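Local coordinates for periplasmic molybdate-binding protein (Azotobacter vinelandii, PDB 1ATG), which binds molybdate or tungstate in a cleft between its two domains in the periplasm, probably to supply molybdate to an ABC transporter, at residues T8-T13 / F75-G80; E15-Q20 / M210-G215; F53-K58 / I114-L119; N144-A149 / L165-Q170. All coordinates share one frame; numbering follows the deposited sequence.

Interaction 1 (T8-T13 / F75-G80); sequences TNFLGT and FTYAIG. With WO4 (tungstate(VI)ion), chain B.
Phe10 and Tyr77 make the one close contact between 8-13 and 75-80, an edge-to-face (T-shaped) pair in which the tyrosine supplies the edge. Tyr77 CE2 lies over the middle of the Phe10 ring, 3.5 Å from Phe10 CZ and almost equally near the other ring carbons; the planes meet at 62°. With CG anti to the backbone N (chi1 -161°), Phe10 swings out of the 3-10 turn toward the strand. This side is tightly packed, since Phe53 meets both rings and Tyr227 adds a further edge-to-face partner to Phe10. The Tyr77 hydroxyl is hydrogen-bonded to Ser54 O and Gln192 NE2, and a classic beta bulge places Tyr77 and Ala78 opposite the single residue Gln192 of the neighbouring strand. A leucine at Phe10 would probably leave the Tyr77 edge without its aromatic face and open a gap beside Phe53.

By contrast, beyond Phe10 the helix moves away from the strand: Leu11 packs on strand 29-34, and Gly12 is exposed to solvent. Ahead of them the turn presents its polar groups to the anion: Thr8 OG1 donates to tungstate O1 at 2.7 Å, while Asn9 N (2.9 Å) and Asn9 ND2 (2.8 Å) both grip tungstate O2. Asn9 OD1 is hydrogen-bonded to Gln192 NE2 and Tyr227 OH, which probably holds the amide with its NH2 toward the ligand. The doubly charged anion is thus met here by neutral N-H and O-H donors, backed by a hydrophobic aromatic cluster.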
loop_
_atom_site.group_PDB
_atom_site.type_symbol
_atom_site.label_atom_id
_atom_site.label_comp_id
_atom_site.label_asym_id
_atom_site.label_seq_id
_atom_site.Cartn_x
_atom_site.Cartn_y
_atom_site.Cartn_z
ATOM N N THR A 8 -3.595 -0.418 -3.910
ATOM C CA THR A 8 -2.762 -1.329 -4.655
ATOM C C THR A 8 -1.632 -1.951 -3.853
ATOM O O THR A 8 -1.295 -3.098 -4.173
ATOM C CB THR A 8 -2.136 -0.728 -5.930
ATOM O OG1 THR A 8 -1.148 0.249 -5.614
ATOM C CG2 THR A 8 -3.186 -0.123 -6.843
ATOM N N ASN A 9 -1.065 -1.299 -2.859
ATOM C CA ASN A 9 0.021 -1.936 -2.119
ATOM C C ASN A 9 -0.352 -3.307 -1.568
ATOM O O ASN A 9 0.523 -4.162 -1.419
ATOM C CB ASN A 9 0.466 -1.069 -0.937
ATOM C CG ASN A 9 -0.437 -1.151 0.271
ATOM O OD1 ASN A 9 -0.244 -1.932 1.224
ATOM N ND2 ASN A 9 -1.497 -0.330 0.240
ATOM N N PHE A 10 -1.618 -3.452 -1.160
ATOM C CA PHE A 10 -2.089 -4.601 -0.413
ATOM C C PHE A 10 -2.698 -5.677 -1.278
ATOM O O PHE A 10 -3.169 -6.705 -0.760
ATOM C CB PHE A 10 -3.117 -4.096 0.619
ATOM C CG PHE A 10 -3.425 -5.008 1.780
ATOM C CD1 PHE A 10 -2.443 -5.413 2.659
ATOM C CD2 PHE A 10 -4.732 -5.434 1.989
ATOM C CE1 PHE A 10 -2.761 -6.227 3.741
ATOM C CE2 PHE A 10 -5.047 -6.265 3.063
ATOM C CZ PHE A 10 -4.046 -6.658 3.920
ATOM N N LEU A 11 -2.670 -5.502 -2.602
ATOM C CA LEU A 11 -3.314 -6.472 -3.479
ATOM C C LEU A 11 -2.816 -7.894 -3.311
ATOM O O LEU A 11 -3.616 -8.823 -3.112
ATOM C CB LEU A 11 -3.142 -6.044 -4.943
ATOM C CG LEU A 11 -3.734 -6.994 -5.993
ATOM C CD1 LEU A 11 -5.231 -7.202 -5.802
ATOM C CD2 LEU A 11 -3.467 -6.426 -7.386
ATOM N N GLY A 12 -1.515 -8.120 -3.405
ATOM C CA GLY A 12 -0.962 -9.464 -3.308
ATOM C C GLY A 12 -1.258 -10.083 -1.949
ATOM O O GLY A 12 -1.572 -11.278 -1.837
ATOM N N THR A 13 -1.180 -9.290 -0.888
ATOM C CA THR A 13 -1.484 -9.778 0.461
ATOM C C THR A 13 -2.959 -10.104 0.601
ATOM O O THR A 13 -3.325 -11.147 1.167
ATOM C CB THR A 13 -1.017 -8.766 1.509
ATOM O OG1 THR A 13 0.354 -8.416 1.285
ATOM C CG2 THR A 13 -1.159 -9.360 2.908
ATOM N N PHE A 75 -10.814 0.460 11.317
ATOM C CA PHE A 75 -9.715 -0.010 12.143
ATOM C C PHE A 75 -8.423 -0.078 11.328
ATOM O O PHE A 75 -8.445 -0.072 10.096
ATOM C CB PHE A 75 -10.039 -1.360 12.776
ATOM C CG PHE A 75 -9.878 -2.550 11.879
ATOM C CD1 PHE A 75 -10.805 -2.845 10.903
ATOM C CD2 PHE A 75 -8.790 -3.406 12.015
ATOM C CE1 PHE A 75 -10.652 -3.947 10.083
ATOM C CE2 PHE A 75 -8.616 -4.500 11.201
ATOM C CZ PHE A 75 -9.558 -4.778 10.239
ATOM N N THR A 76 -7.326 -0.074 12.056
ATOM C CA THR A 76 -6.006 -0.213 11.435
ATOM C C THR A 76 -5.716 -1.680 11.197
ATOM O O THR A 76 -5.540 -2.428 12.177
ATOM C CB THR A 76 -4.919 0.417 12.308
ATOM O OG1 THR A 76 -5.255 1.807 12.414
ATOM C CG2 THR A 76 -3.542 0.261 11.698
ATOM N N TYR A 77 -5.657 -2.124 9.950
ATOM C CA TYR A 77 -5.429 -3.524 9.621
ATOM C C TYR A 77 -3.968 -3.850 9.355
ATOM O O TYR A 77 -3.593 -5.031 9.378
ATOM C CB TYR A 77 -6.289 -3.958 8.422
ATOM C CG TYR A 77 -5.876 -3.328 7.115
ATOM C CD1 TYR A 77 -6.354 -2.082 6.736
ATOM C CD2 TYR A 77 -5.009 -3.964 6.245
ATOM C CE1 TYR A 77 -5.962 -1.491 5.538
ATOM C CE2 TYR A 77 -4.596 -3.386 5.057
ATOM C CZ TYR A 77 -5.083 -2.153 4.725
ATOM O OH TYR A 77 -4.671 -1.582 3.535
ATOM N N ALA A 78 -3.146 -2.835 9.126
ATOM C CA ALA A 78 -1.735 -3.080 8.807
ATOM C C ALA A 78 -1.007 -1.752 8.839
ATOM O O ALA A 78 -1.614 -0.690 8.604
ATOM C CB ALA A 78 -1.623 -3.702 7.416
ATOM N N ILE A 79 0.287 -1.784 9.078
ATOM C CA ILE A 79 1.152 -0.612 8.979
ATOM C C ILE A 79 2.243 -1.005 7.984
ATOM O O ILE A 79 2.954 -2.006 8.165
ATOM C CB ILE A 79 1.735 -0.170 10.318
ATOM C CG1 ILE A 79 0.630 0.200 11.317
ATOM C CG2 ILE A 79 2.645 1.041 10.161
ATOM C CD1 ILE A 79 0.733 -0.488 12.647
ATOM N N GLY A 80 2.343 -0.244 6.896
ATOM C CA GLY A 80 3.257 -0.574 5.816
ATOM C C GLY A 80 4.688 -0.234 6.142
ATOM O O GLY A 80 5.037 0.334 7.189
HETATM W W WO4 B . -1.424 2.965 -2.736
HETATM O O1 WO4 B . -1.191 2.739 -4.483
HETATM O O2 WO4 B . -1.370 1.451 -1.900
HETATM O O3 WO4 B . -0.162 3.998 -2.055
HETATM O O4 WO4 B . -2.985 3.731 -2.395
#

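Interaction 2 (E15-Q20 / M210-G215); sequences EQLAGQ and MSWMKG. With EDO (1,2-ethanediol), chain E.
Leu17 and Trp212 bring helix 11-25 against the C-terminal end of helix 203-212, near a type I turn that runs from Trp212 to Gly215; this is helix-to-helix packing within one lobe of the periplasmic binding protein fold. Apolar contacts make up most of it. Leu17 CD2 lies 3.8 Å from Trp212 CH2, at the far corner of the indole, and its other methyl, CD1, is 3.8 Å from Met213 CE. Met213 reaches it by folding back at chi2 and chi3. Gln20 meets the indole rim with its aliphatic part, CG lying near the ring plane 3.8 Å from Trp212 CZ2. A closer approach involves the backbone: Leu17 O is 3.3 Å from Trp212 CH2. Ala218 and Ile221 of helix 216-224 also touch Leu17.

Trp212 NE1 and Gln20 OE1 share one partner, Gln24: its OE1 accepts from the indole and its NE2 donates to Gln20 OE1, so one amide ties the indole to helix 11-25. Charge enters through Lys214, whose ammonium makes a cation-pi contact with Phe75 and gives a hydrogen bond to Met210 O. On the outer face of helix 11-25, Gln16 NE2 donates to O1 of an ethanediol, probably from the crystallisation liquor, at 2.7 Å.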
loop_
_atom_site.group_PDB
_atom_site.type_symbol
_atom_site.label_atom_id
_atom_site.label_comp_id
_atom_site.label_asym_id
_atom_site.label_seq_id
_atom_site.Cartn_x
_atom_site.Cartn_y
_atom_site.Cartn_z
ATOM N N GLU A 15 -4.872 -11.075 -1.797
ATOM C CA GLU A 15 -5.100 -12.325 -2.531
ATOM C C GLU A 15 -4.768 -13.503 -1.633
ATOM O O GLU A 15 -5.505 -14.503 -1.595
ATOM C CB GLU A 15 -4.269 -12.346 -3.815
ATOM C CG GLU A 15 -4.813 -11.378 -4.866
ATOM C CD GLU A 15 -3.882 -11.107 -6.028
ATOM O OE1 GLU A 15 -2.667 -11.350 -5.899
ATOM O OE2 GLU A 15 -4.365 -10.617 -7.079
ATOM N N GLN A 16 -3.667 -13.435 -0.894
ATOM C CA GLN A 16 -3.319 -14.491 0.051
ATOM C C GLN A 16 -4.389 -14.612 1.131
ATOM O O GLN A 16 -4.816 -15.732 1.478
ATOM C CB GLN A 16 -1.963 -14.254 0.711
ATOM C CG GLN A 16 -0.795 -14.309 -0.256
ATOM C CD GLN A 16 0.497 -13.892 0.403
ATOM O OE1 GLN A 16 0.554 -12.914 1.152
ATOM N NE2 GLN A 16 1.579 -14.617 0.143
ATOM N N LEU A 17 -4.821 -13.496 1.696
ATOM C CA LEU A 17 -5.840 -13.502 2.739
ATOM C C LEU A 17 -7.160 -14.067 2.242
ATOM O O LEU A 17 -7.759 -14.904 2.933
ATOM C CB LEU A 17 -6.057 -12.091 3.272
ATOM C CG LEU A 17 -4.896 -11.496 4.077
ATOM C CD1 LEU A 17 -5.012 -9.983 4.141
ATOM C CD2 LEU A 17 -4.885 -12.074 5.491
ATOM N N ALA A 18 -7.630 -13.608 1.094
ATOM C CA ALA A 18 -8.868 -14.108 0.504
ATOM C C ALA A 18 -8.782 -15.607 0.273
ATOM O O ALA A 18 -9.744 -16.351 0.577
ATOM C CB ALA A 18 -9.117 -13.373 -0.810
ATOM N N GLY A 19 -7.675 -16.150 -0.194
ATOM C CA GLY A 19 -7.474 -17.573 -0.407
ATOM C C GLY A 19 -7.628 -18.331 0.908
ATOM O O GLY A 19 -8.304 -19.375 0.970
ATOM N N GLN A 20 -7.010 -17.834 1.977
ATOM C CA GLN A 20 -7.131 -18.493 3.273
ATOM C C GLN A 20 -8.543 -18.382 3.816
ATOM O O GLN A 20 -9.066 -19.376 4.376
ATOM C CB GLN A 20 -6.105 -17.909 4.239
ATOM C CG GLN A 20 -6.149 -18.497 5.641
ATOM C CD GLN A 20 -5.913 -19.989 5.686
ATOM O OE1 GLN A 20 -6.313 -20.662 6.655
ATOM N NE2 GLN A 20 -5.302 -20.577 4.670
ATOM N N MET A 210 -14.149 -8.699 8.385
ATOM C CA MET A 210 -13.434 -7.678 9.137
ATOM C C MET A 210 -12.956 -8.230 10.479
ATOM O O MET A 210 -11.852 -7.909 10.928
ATOM C CB MET A 210 -14.277 -6.421 9.301
ATOM C CG MET A 210 -14.503 -5.676 7.990
ATOM S SD MET A 210 -13.069 -4.777 7.373
ATOM C CE MET A 210 -13.361 -3.193 8.171
ATOM N N SER A 211 -13.769 -9.079 11.114
ATOM C CA SER A 211 -13.374 -9.729 12.357
ATOM C C SER A 211 -12.240 -10.718 12.102
ATOM O O SER A 211 -11.239 -10.747 12.812
ATOM C CB SER A 211 -14.548 -10.464 13.014
ATOM O OG SER A 211 -14.096 -11.271 14.097
ATOM N N TRP A 212 -12.355 -11.491 11.034
ATOM C CA TRP A 212 -11.350 -12.465 10.646
ATOM C C TRP A 212 -10.002 -11.803 10.360
ATOM O O TRP A 212 -8.936 -12.307 10.706
ATOM C CB TRP A 212 -11.822 -13.246 9.413
ATOM C CG TRP A 212 -10.837 -14.294 8.986
ATOM C CD1 TRP A 212 -10.706 -15.565 9.466
ATOM C CD2 TRP A 212 -9.845 -14.145 7.965
ATOM N NE1 TRP A 212 -9.673 -16.200 8.829
ATOM C CE2 TRP A 212 -9.131 -15.350 7.889
ATOM C CE3 TRP A 212 -9.476 -13.091 7.108
ATOM C CZ2 TRP A 212 -8.083 -15.548 7.003
ATOM C CZ3 TRP A 212 -8.441 -13.302 6.218
ATOM C CH2 TRP A 212 -7.749 -14.511 6.168
ATOM N N MET A 213 -10.046 -10.603 9.752
ATOM C CA MET A 213 -8.840 -9.843 9.465
ATOM C C MET A 213 -8.018 -9.484 10.685
ATOM O O MET A 213 -6.824 -9.186 10.549
ATOM C CB MET A 213 -9.220 -8.543 8.748
ATOM C CG MET A 213 -9.546 -8.756 7.276
ATOM S SD MET A 213 -8.123 -9.210 6.268
ATOM C CE MET A 213 -7.013 -7.838 6.601
ATOM N N LYS A 214 -8.635 -9.513 11.869
ATOM C CA LYS A 214 -7.942 -9.232 13.111
ATOM C C LYS A 214 -7.460 -10.508 13.799
ATOM O O LYS A 214 -6.775 -10.426 14.808
ATOM C CB LYS A 214 -8.899 -8.517 14.092
ATOM C CG LYS A 214 -9.497 -7.234 13.536
ATOM C CD LYS A 214 -10.604 -6.690 14.433
ATOM C CE LYS A 214 -11.203 -5.412 13.873
ATOM N NZ LYS A 214 -12.086 -5.655 12.707
ATOM N N GLY A 215 -7.836 -11.670 13.289
ATOM C CA GLY A 215 -7.536 -12.955 13.904
ATOM C C GLY A 215 -6.133 -13.428 13.626
ATOM O O GLY A 215 -5.376 -12.857 12.825
HETATM C C1 EDO E . 4.874 -13.661 2.034
HETATM O O1 EDO E . 4.171 -14.522 0.974
HETATM C C2 EDO E . 6.184 -13.004 1.561
HETATM O O2 EDO E . 6.015 -12.607 0.054
#

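Interaction 3 (F53-K58 / I114-L119); sequences FSADEK and IAPYGL. With WO4 (tungstate(VI)ion), chain B.
Two first torsions set the groups that meet around Ala55 and Pro116: at Asp56 a chi1 of 66° leaves OD2 beside Pro116 and OD1 near Ser54 OG, and at Tyr117 a chi1 of -83° leaves the ring edge toward tungstate O3 and Ala55 CB. The contact spans the interdomain cleft of this type II periplasmic binding protein, with loop 53-58 on one wall and the start of helix 116-127, with Ala115 at the N-cap position, on the other.

Pro116 wedges into the loop. Its CG touches Ala55 CB at 3.7 Å and Asp56 CB at 3.7 Å, and Pro116 CB rests 3.5 Å from Ala55 O. The two oxygens of the Asp56 carboxylate do different work: OD2 lies against Pro116 CG, whereas OD1 accepts from Ser54 OG at 2.8 Å and from Ser59 N, capping the turn that leads into helix 58-65. With an alanine in place of Asp56, Ser54 OG and Ser59 N would probably lose their shared acceptor and the loop beside Pro116 would be less firmly shaped.

Ala55 CB also reaches the edge of the Tyr117 ring at CE1, 4.1 Å away, while Gln192 OE1 is hydrogen-bonded to the Tyr117 hydroxyl. Both walls border the tungstate: Ala55 CB is 3.5 Å from its O2, and O3 lies in the plane of the Tyr117 ring. That same O3 receives the Tyr117 backbone N-H at 2.9 Å in a nearly straight bond (172°).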
loop_
_atom_site.group_PDB
_atom_site.type_symbol
_atom_site.label_atom_id
_atom_site.label_comp_id
_atom_site.label_asym_id
_atom_site.label_seq_id
_atom_site.Cartn_x
_atom_site.Cartn_y
_atom_site.Cartn_z
ATOM N N PHE A 53 -10.012 -1.371 1.869
ATOM C CA PHE A 53 -8.709 -1.331 2.508
ATOM C C PHE A 53 -7.924 -0.150 1.912
ATOM O O PHE A 53 -7.537 -0.195 0.737
ATOM C CB PHE A 53 -7.915 -2.611 2.268
ATOM C CG PHE A 53 -8.483 -3.801 2.985
ATOM C CD1 PHE A 53 -8.256 -4.012 4.329
ATOM C CD2 PHE A 53 -9.263 -4.713 2.294
ATOM C CE1 PHE A 53 -8.793 -5.095 4.993
ATOM C CE2 PHE A 53 -9.800 -5.821 2.944
ATOM C CZ PHE A 53 -9.560 -6.003 4.294
ATOM N N SER A 54 -7.736 0.885 2.711
ATOM C CA SER A 54 -6.957 2.024 2.219
ATOM C C SER A 54 -5.475 1.869 2.560
ATOM O O SER A 54 -5.147 1.061 3.464
ATOM C CB SER A 54 -7.481 3.306 2.865
ATOM O OG SER A 54 -6.863 4.427 2.252
ATOM N N ALA A 55 -4.601 2.676 1.968
ATOM C CA ALA A 55 -3.202 2.718 2.373
ATOM C C ALA A 55 -2.976 3.837 3.388
ATOM O O ALA A 55 -1.831 4.073 3.762
ATOM C CB ALA A 55 -2.288 2.933 1.170
ATOM N N ASP A 56 -4.033 4.497 3.858
ATOM C CA ASP A 56 -3.918 5.549 4.852
ATOM C C ASP A 56 -5.115 5.481 5.806
ATOM O O ASP A 56 -5.949 4.594 5.769
ATOM C CB ASP A 56 -3.829 6.928 4.201
ATOM C CG ASP A 56 -5.050 7.408 3.465
ATOM O OD1 ASP A 56 -6.140 6.811 3.518
ATOM O OD2 ASP A 56 -4.894 8.452 2.747
ATOM N N GLU A 57 -5.140 6.447 6.706
ATOM C CA GLU A 57 -6.211 6.664 7.655
ATOM C C GLU A 57 -7.159 7.737 7.118
ATOM O O GLU A 57 -8.367 7.685 7.357
ATOM C CB GLU A 57 -5.700 7.163 9.004
ATOM C CG GLU A 57 -4.616 6.333 9.649
ATOM C CD GLU A 57 -4.468 6.652 11.126
ATOM O OE1 GLU A 57 -5.268 6.089 11.908
ATOM O OE2 GLU A 57 -3.583 7.453 11.472
ATOM N N LYS A 58 -6.631 8.708 6.381
ATOM C CA LYS A 58 -7.420 9.831 5.889
ATOM C C LYS A 58 -8.642 9.421 5.094
ATOM O O LYS A 58 -9.741 9.947 5.399
ATOM C CB LYS A 58 -6.534 10.759 5.041
ATOM C CG LYS A 58 -7.238 11.982 4.471
ATOM C CD LYS A 58 -6.338 12.739 3.504
ATOM C CE LYS A 58 -6.312 12.081 2.135
ATOM N NZ LYS A 58 -5.512 12.880 1.161
ATOM N N ILE A 114 -2.623 11.060 -4.374
ATOM C CA ILE A 114 -3.586 9.975 -4.393
ATOM C C ILE A 114 -3.098 8.629 -3.857
ATOM O O ILE A 114 -3.930 7.753 -3.605
ATOM C CB ILE A 114 -4.110 9.715 -5.831
ATOM C CG1 ILE A 114 -2.985 9.366 -6.807
ATOM C CG2 ILE A 114 -4.956 10.883 -6.340
ATOM C CD1 ILE A 114 -3.471 8.901 -8.169
ATOM N N ALA A 115 -1.791 8.461 -3.704
ATOM C CA ALA A 115 -1.204 7.188 -3.299
ATOM C C ALA A 115 -0.337 7.431 -2.081
ATOM O O ALA A 115 0.747 7.997 -2.179
ATOM C CB ALA A 115 -0.383 6.617 -4.458
ATOM N N PRO A 116 -0.778 6.959 -0.912
ATOM C CA PRO A 116 -0.015 7.132 0.321
ATOM C C PRO A 116 1.412 6.604 0.265
ATOM O O PRO A 116 2.280 7.182 0.921
ATOM C CB PRO A 116 -0.868 6.425 1.372
ATOM C CG PRO A 116 -2.270 6.591 0.853
ATOM C CD PRO A 116 -2.134 6.397 -0.645
ATOM N N TYR A 117 1.721 5.558 -0.520
ATOM C CA TYR A 117 3.120 5.116 -0.612
ATOM C C TYR A 117 3.942 6.121 -1.416
ATOM O O TYR A 117 5.161 6.186 -1.291
ATOM C CB TYR A 117 3.237 3.714 -1.224
ATOM C CG TYR A 117 3.015 2.627 -0.184
ATOM C CD1 TYR A 117 1.720 2.303 0.218
ATOM C CD2 TYR A 117 4.080 1.986 0.412
ATOM C CE1 TYR A 117 1.518 1.331 1.197
ATOM C CE2 TYR A 117 3.879 1.021 1.381
ATOM C CZ TYR A 117 2.607 0.699 1.759
ATOM O OH TYR A 117 2.430 -0.284 2.708
ATOM N N GLY A 118 3.294 6.899 -2.266
ATOM C CA GLY A 118 3.899 8.013 -2.992
ATOM C C GLY A 118 4.150 9.190 -2.052
ATOM O O GLY A 118 5.202 9.833 -2.097
ATOM N N LEU A 119 3.177 9.468 -1.177
ATOM C CA LEU A 119 3.350 10.510 -0.177
ATOM C C LEU A 119 4.554 10.186 0.709
ATOM O O LEU A 119 5.414 11.031 0.966
ATOM C CB LEU A 119 2.085 10.657 0.674
ATOM C CG LEU A 119 2.190 11.639 1.843
ATOM C CD1 LEU A 119 2.472 13.047 1.344
ATOM C CD2 LEU A 119 0.924 11.599 2.700
HETATM W W WO4 B . -1.424 2.965 -2.736
HETATM O O1 WO4 B . -1.191 2.739 -4.483
HETATM O O2 WO4 B . -1.370 1.451 -1.900
HETATM O O3 WO4 B . -0.162 3.998 -2.055
HETATM O O4 WO4 B . -2.985 3.731 -2.395
#

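Interaction 4 (N144-A149 / L165-Q170); sequences NSVGQA and LAQIIQ. With WO4 (tungstate(VI)ion), chain B; EDO (1,2-ethanediol), chain E; SO4 (sulfate ion), chain D.
Gln167 carries the contact, stretching from the loop after strand 160-164 to Val146 and Gly147. The approach to it begins at Leu165, whose side chain packs on Lys81 and Val83 of strand 75-86 and whose carbonyl accepts from both Ile168 N and Ile169 N. Gln167 leaves this turn with CG anti to its carbonyl carbon and runs extended beyond it. Its NE2 donates to Val146 O at 3.2 Å along a fairly straight line (163°), although the donor stands well above the carbonyl plane (60° out of it). The same NE2 lies 3.5 Å from Gly147 CA. Gln167 OE1 accepts from Ala164 N and touches Val146 CG2 at 3.7 Å, so both ends of the amide have partners and its rotation is set.

The backbone it grips is the first turn of helix 146-154, N-capped by Ser145, whose OG accepts from Gln148 N at 2.9 Å. That helix start is part of the anion site: Val146 N donates to tungstate O1 at 2.8 Å, almost straight at 174°, and Val146 CG1 lies 3.5 Å from the same oxygen. Next along the loop, Ile168 packs on Val83, Trp85 and His150. Beyond it the chain extends, and Ile169 O accepts from O2 of the ethanediol, probably a crystallisation additive, at 2.7 Å.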
loop_
_atom_site.group_PDB
_atom_site.type_symbol
_atom_site.label_atom_id
_atom_site.label_comp_id
_atom_site.label_asym_id
_atom_site.label_seq_id
_atom_site.Cartn_x
_atom_site.Cartn_y
_atom_site.Cartn_z
ATOM N N ASN A 144 0.744 6.128 -11.150
ATOM C CA ASN A 144 -0.614 6.398 -10.680
ATOM C C ASN A 144 -1.025 5.565 -9.481
ATOM O O ASN A 144 -2.128 5.750 -8.986
ATOM C CB ASN A 144 -1.634 6.297 -11.817
ATOM C CG ASN A 144 -1.797 4.891 -12.337
ATOM O OD1 ASN A 144 -1.280 3.912 -11.796
ATOM N ND2 ASN A 144 -2.560 4.789 -13.432
ATOM N N SER A 145 -0.120 4.727 -8.982
ATOM C CA SER A 145 -0.370 3.884 -7.820
ATOM C C SER A 145 0.979 3.276 -7.432
ATOM O O SER A 145 1.896 3.259 -8.261
ATOM C CB SER A 145 -1.357 2.769 -8.140
ATOM O OG SER A 145 -0.745 1.781 -8.935
ATOM N N VAL A 146 1.056 2.716 -6.211
ATOM C CA VAL A 146 2.308 2.019 -5.880
ATOM C C VAL A 146 2.400 0.706 -6.632
ATOM O O VAL A 146 3.501 0.198 -6.884
ATOM C CB VAL A 146 2.532 1.898 -4.373
ATOM C CG1 VAL A 146 1.693 0.815 -3.729
ATOM C CG2 VAL A 146 4.011 1.649 -4.068
ATOM N N GLY A 147 1.279 0.127 -7.051
ATOM C CA GLY A 147 1.290 -1.018 -7.957
ATOM C C GLY A 147 2.049 -0.659 -9.241
ATOM O O GLY A 147 2.922 -1.402 -9.701
ATOM N N GLN A 148 1.755 0.502 -9.815
ATOM C CA GLN A 148 2.465 0.932 -11.020
ATOM C C GLN A 148 3.910 1.295 -10.721
ATOM O O GLN A 148 4.796 0.930 -11.507
ATOM C CB GLN A 148 1.725 2.081 -11.700
ATOM C CG GLN A 148 2.435 2.579 -12.956
ATOM C CD GLN A 148 1.583 3.562 -13.731
ATOM O OE1 GLN A 148 1.516 4.757 -13.453
ATOM N NE2 GLN A 148 0.891 3.046 -14.753
ATOM N N ALA A 149 4.226 1.933 -9.585
ATOM C CA ALA A 149 5.619 2.216 -9.249
ATOM C C ALA A 149 6.411 0.910 -9.168
ATOM O O ALA A 149 7.532 0.826 -9.661
ATOM C CB ALA A 149 5.693 2.988 -7.948
ATOM N N LEU A 165 6.974 -2.877 0.945
ATOM C CA LEU A 165 7.730 -4.101 1.222
ATOM C C LEU A 165 6.983 -5.332 0.773
ATOM O O LEU A 165 7.555 -6.280 0.222
ATOM C CB LEU A 165 8.055 -4.164 2.721
ATOM C CG LEU A 165 8.781 -5.441 3.188
ATOM C CD1 LEU A 165 10.067 -5.680 2.423
ATOM C CD2 LEU A 165 9.081 -5.349 4.684
ATOM N N ALA A 166 5.660 -5.390 0.964
ATOM C CA ALA A 166 4.871 -6.541 0.579
ATOM C C ALA A 166 5.029 -6.891 -0.885
ATOM O O ALA A 166 4.884 -8.055 -1.267
ATOM C CB ALA A 166 3.392 -6.270 0.863
ATOM N N GLN A 167 5.277 -5.913 -1.761
ATOM C CA GLN A 167 5.393 -6.166 -3.183
ATOM C C GLN A 167 6.690 -6.834 -3.584
ATOM O O GLN A 167 6.795 -7.334 -4.717
ATOM C CB GLN A 167 5.277 -4.836 -3.946
ATOM C CG GLN A 167 3.919 -4.174 -3.782
ATOM C CD GLN A 167 3.968 -2.777 -4.378
ATOM O OE1 GLN A 167 4.836 -1.979 -4.035
ATOM N NE2 GLN A 167 3.025 -2.472 -5.271
ATOM N N ILE A 168 7.703 -6.827 -2.727
ATOM C CA ILE A 168 9.013 -7.347 -3.101
ATOM C C ILE A 168 9.544 -8.433 -2.193
ATOM O O ILE A 168 10.484 -9.152 -2.587
ATOM C CB ILE A 168 10.057 -6.215 -3.226
ATOM C CG1 ILE A 168 10.308 -5.498 -1.902
ATOM C CG2 ILE A 168 9.649 -5.230 -4.320
ATOM C CD1 ILE A 168 11.340 -4.380 -1.999
ATOM N N ILE A 169 8.983 -8.599 -1.007
ATOM C CA ILE A 169 9.478 -9.622 -0.068
ATOM C C ILE A 169 9.063 -10.983 -0.587
ATOM O O ILE A 169 7.974 -11.192 -1.091
ATOM C CB ILE A 169 9.009 -9.316 1.357
ATOM C CG1 ILE A 169 9.756 -10.192 2.374
ATOM C CG2 ILE A 169 7.502 -9.529 1.516
ATOM C CD1 ILE A 169 9.530 -9.756 3.805
ATOM N N GLN A 170 9.992 -11.946 -0.565
ATOM C CA GLN A 170 9.705 -13.276 -1.099
ATOM C C GLN A 170 9.303 -14.215 0.024
ATOM O O GLN A 170 9.506 -13.926 1.206
ATOM C CB GLN A 170 10.887 -13.812 -1.906
ATOM C CG GLN A 170 11.347 -12.907 -3.036
ATOM C CD GLN A 170 10.322 -12.584 -4.091
ATOM O OE1 GLN A 170 9.993 -11.413 -4.339
ATOM N NE2 GLN A 170 9.789 -13.598 -4.766
HETATM W W WO4 B . -1.424 2.965 -2.736
HETATM O O1 WO4 B . -1.191 2.739 -4.483
HETATM O O2 WO4 B . -1.370 1.451 -1.900
HETATM O O3 WO4 B . -0.162 3.998 -2.055
HETATM O O4 WO4 B . -2.985 3.731 -2.395
HETATM C C1 EDO E . 4.874 -13.661 2.034
HETATM O O1 EDO E . 4.171 -14.522 0.974
HETATM C C2 EDO E . 6.184 -13.004 1.561
HETATM O O2 EDO E . 6.015 -12.607 0.054
HETATM S S SO4 D . 1.738 -0.803 -15.064
HETATM O O1 SO4 D . 1.558 -2.124 -15.760
HETATM O O2 SO4 D . 3.205 -0.511 -14.990
HETATM O O3 SO4 D . 1.158 -0.883 -13.684
HETATM O O4 SO4 D . 1.048 0.276 -15.836
#

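Interactions 1, 3 and 4 surround one tungstate ion, their centres about 10 to 13 Å apart, and each supplies it with at least one hydrogen-bond donor; interaction 2 lies farther out, its centre about 11 Å from that of interaction 1 and about 20 Å from the other two. Helix 11-25 joins interactions 1 and 2: Phe10 CZ lies 3.5 Å from Leu17 CD1. Along the chain, interaction 2 encloses 3 and 4, which follow in series, while interaction 1 crosses both 2 and 3. Thr8 OG1 accepts from Gly147 N, joining interactions 1 and 4 beside the anion. The starts of helices 116-127 and 146-154 thus face the 3-10 turn 8-10 and the loop after strand 51-53 across the cleft, consistent with a closed, ligand-bound form.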